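Local coordinates for protein alternansucrase (Leuconostoc mesenteroides, PDB 6HVG) that is a large multidomain glycoside hydrolase family 70 enzyme that binds a calcium ion and carries choline-binding-type repeats, at residues N625-L630 / Q1227-Q1232. Numbering follows the deposited sequence.
With CA (calcium ion), chain C.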
ATOM      1  N   ASN A 625       2.851  -4.965 -13.649  1.00 45.34           N
ATOM      2  CA  ASN A 625       3.895  -5.321 -12.693  1.00 43.04           C
ATOM      3  C   ASN A 625       4.832  -6.449 -13.167  1.00 43.15           C
ATOM      4  O   ASN A 625       5.597  -6.987 -12.357  1.00 45.17           O
ATOM      5  CB  ASN A 625       3.243  -5.748 -11.396  1.00 44.72           C
ATOM      6  CG  ASN A 625       2.109  -4.855 -11.019  1.00 45.21           C
ATOM      7  OD1 ASN A 625       0.975  -5.087 -11.430  1.00 48.11           O
ATOM      8  ND2 ASN A 625       2.386  -3.865 -10.182  1.00 47.20           N
ATOM      9  N   VAL A 626       4.760  -6.794 -14.455  1.00 40.91           N
ATOM     10  CA  VAL A 626       5.552  -7.851 -15.064  1.00 41.52           C
ATOM     11  C   VAL A 626       6.051  -7.439 -16.457  1.00 40.71           C
ATOM     12  O   VAL A 626       5.732  -6.358 -16.948  1.00 40.79           O
ATOM     13  CB  VAL A 626       4.746  -9.157 -15.204  1.00 45.00           C
ATOM     14  CG1 VAL A 626       4.214  -9.607 -13.851  1.00 45.42           C
ATOM     15  CG2 VAL A 626       3.621  -9.026 -16.229  1.00 43.72           C
ATOM     16  N   ASP A 627       6.875  -8.290 -17.061  1.00 41.92           N
ATOM     17  CA  ASP A 627       7.425  -8.052 -18.408  1.00 45.52           C
ATOM     18  C   ASP A 627       6.349  -8.308 -19.459  1.00 45.09           C
ATOM     19  O   ASP A 627       5.784  -9.404 -19.551  1.00 48.59           O
ATOM     20  CB  ASP A 627       8.653  -8.943 -18.666  1.00 45.94           C
ATOM     21  CG  ASP A 627       9.445  -8.528 -19.903  1.00 47.12           C
ATOM     22  OD1 ASP A 627       8.862  -8.316 -20.985  1.00 49.19           O
ATOM     23  OD2 ASP A 627      10.672  -8.445 -19.802  1.00 49.67           O
ATOM     24  N   ALA A 628       6.062  -7.287 -20.249  1.00 43.73           N
ATOM     25  CA  ALA A 628       4.942  -7.333 -21.183  1.00 47.54           C
ATOM     26  C   ALA A 628       5.081  -8.388 -22.304  1.00 50.02           C
ATOM     27  O   ALA A 628       4.125  -8.652 -23.029  1.00 51.22           O
ATOM     28  CB  ALA A 628       4.728  -5.954 -21.769  1.00 47.92           C
ATOM     29  N   ASP A 629       6.262  -8.977 -22.455  1.00 50.12           N
ATOM     30  CA  ASP A 629       6.434 -10.127 -23.345  1.00 50.01           C
ATOM     31  C   ASP A 629       5.438 -11.240 -23.070  1.00 45.93           C
ATOM     32  O   ASP A 629       5.047 -11.958 -23.983  1.00 48.09           O
ATOM     33  CB  ASP A 629       7.836 -10.717 -23.200  1.00 54.63           C
ATOM     34  CG  ASP A 629       8.922  -9.873 -23.863  1.00 58.70           C
ATOM     35  OD1 ASP A 629       8.610  -9.040 -24.753  1.00 60.07           O
ATOM     36  OD2 ASP A 629      10.103 -10.087 -23.494  1.00 58.75           O
ATOM     37  N   LEU A 630       5.026 -11.386 -21.818  1.00 42.37           N
ATOM     38  CA  LEU A 630       4.096 -12.432 -21.454  1.00 40.25           C
ATOM     39  C   LEU A 630       2.782 -12.336 -22.205  1.00 41.62           C
ATOM     40  O   LEU A 630       2.115 -13.350 -22.412  1.00 43.35           O
ATOM     41  CB  LEU A 630       3.835 -12.445 -19.941  1.00 39.78           C
ATOM     42  CG  LEU A 630       4.997 -12.834 -19.030  1.00 40.18           C
ATOM     43  CD1 LEU A 630       4.519 -12.936 -17.590  1.00 39.13           C
ATOM     44  CD2 LEU A 630       5.643 -14.139 -19.471  1.00 42.51           C
ATOM     45  N   GLN A1227      11.123 -12.157 -28.727  1.00 54.98           N
ATOM     46  CA  GLN A1227      10.344 -11.298 -27.855  1.00 50.26           C
ATOM     47  C   GLN A1227      10.945  -9.901 -27.848  1.00 47.71           C
ATOM     48  O   GLN A1227      12.133  -9.747 -28.009  1.00 52.06           O
ATOM     49  CB  GLN A1227      10.348 -11.872 -26.431  1.00 49.42           C
ATOM     50  CG  GLN A1227       9.685 -13.233 -26.312  1.00 48.27           C
ATOM     51  CD  GLN A1227       8.229 -13.157 -26.629  1.00 49.74           C
ATOM     52  OE1 GLN A1227       7.603 -12.093 -26.458  1.00 57.43           O
ATOM     53  NE2 GLN A1227       7.655 -14.265 -27.089  1.00 47.31           N
ATOM     54  N   VAL A1228      10.124  -8.889 -27.628  1.00 48.36           N
ATOM     55  CA  VAL A1228      10.537  -7.512 -27.814  1.00 49.99           C
ATOM     56  C   VAL A1228      11.488  -7.011 -26.752  1.00 50.97           C
ATOM     57  O   VAL A1228      12.497  -6.388 -27.079  1.00 50.62           O
ATOM     58  CB  VAL A1228       9.323  -6.568 -27.879  1.00 54.68           C
ATOM     59  CG1 VAL A1228       9.755  -5.093 -27.977  1.00 53.38           C
ATOM     60  CG2 VAL A1228       8.441  -6.954 -29.069  1.00 56.79           C
ATOM     61  N   SER A1229      11.178  -7.267 -25.481  1.00 53.21           N
ATOM     62  CA  SER A1229      11.962  -6.697 -24.376  1.00 50.88           C
ATOM     63  C   SER A1229      13.388  -7.215 -24.330  1.00 50.98           C
ATOM     64  O   SER A1229      14.265  -6.512 -23.849  1.00 52.50           O
ATOM     65  CB  SER A1229      11.276  -6.938 -23.021  1.00 50.70           C
ATOM     66  OG  SER A1229      11.529  -8.232 -22.504  1.00 48.31           O
ATOM     67  N   THR A1230      13.616  -8.432 -24.829  1.00 52.75           N
ATOM     68  CA  THR A1230      14.915  -9.102 -24.729  1.00 55.51           C
ATOM     69  C   THR A1230      15.707  -9.234 -26.034  1.00 56.34           C
ATOM     70  O   THR A1230      16.910  -9.500 -26.002  1.00 57.83           O
ATOM     71  CB  THR A1230      14.745 -10.539 -24.202  1.00 57.29           C
ATOM     72  OG1 THR A1230      13.977 -11.304 -25.136  1.00 53.88           O
ATOM     73  CG2 THR A1230      14.069 -10.550 -22.830  1.00 60.20           C
ATOM     74  N   GLY A1231      15.031  -9.120 -27.172  1.00 56.42           N
ATOM     75  CA  GLY A1231      15.648  -9.407 -28.459  1.00 57.72           C
ATOM     76  C   GLY A1231      15.880 -10.894 -28.705  1.00 62.16           C
ATOM     77  O   GLY A1231      16.424 -11.274 -29.748  1.00 59.09           O
ATOM     78  N   GLN A1232      15.432 -11.735 -27.767  1.00 66.83           N
ATOM     79  CA  GLN A1232      15.692 -13.174 -27.777  1.00 67.68           C
ATOM     80  C   GLN A1232      14.374 -13.924 -27.838  1.00 61.49           C
ATOM     81  O   GLN A1232      13.333 -13.366 -27.516  1.00 57.74           O
ATOM     82  CB  GLN A1232      16.447 -13.591 -26.505  1.00 74.34           C
ATOM     83  CG  GLN A1232      17.895 -13.125 -26.451  1.00 81.76           C
ATOM     84  CD  GLN A1232      18.748 -13.798 -27.527  1.00 89.85           C
ATOM     85  OE1 GLN A1232      19.207 -13.146 -28.474  1.00 94.35           O
ATOM     86  NE2 GLN A1232      18.936 -15.116 -27.404  1.00 89.23           N
TER
HETATM   87 CA    CA C2000       7.111  -8.075 -11.032  1.00 47.20          CA
HETATM   88  O   HOH W   1       7.195 -10.285 -11.884  1.00 40.78           O
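Ser1229 sets its hydroxyl between the carboxylates of Asp627 and Asp629, with OG 2.8 Å from Asp627 OD2 and 2.5 Å from Asp629 OD2. Its one proton can serve only one of the two carboxylates at a time. Asp629 also takes the backbone of the same residue: Ser1229 N donates to Asp629 OD1 over 3.2 Å, nearly straight at 176° and on the syn lone pair, the side facing OD2. One carboxylate thus faces both the amide and the hydroxyl of Ser1229, and Gln590 NE2, from helix 587-601, also hydrogen-bonds to OD2. The CG of Asp627 stands anti to its backbone N (chi1 -167°). Its OD1 accepts from Asp629 N at 3.1 Å with the anti lone pair, a capping bond at the turn into the helix that runs on to residue 642. This helix follows strand 617-620 of the eight-stranded parallel sheet, the TIM-barrel core of family 70, and the turn between them also carries Asn625, whose backbone O binds the calcium ion at 2.3 Å alongside Glu575, Asp581, Asp1159 and a water molecule. The side chains of Gln1227 and Asp629 pass each other running in opposite senses, their amide and carboxylate planes 61° apart: Gln1227 CB lies 3.4 Å from Asp629 OD2, while OE1 of the bent glutamine chain comes to 3.5 Å from Asp629 CB.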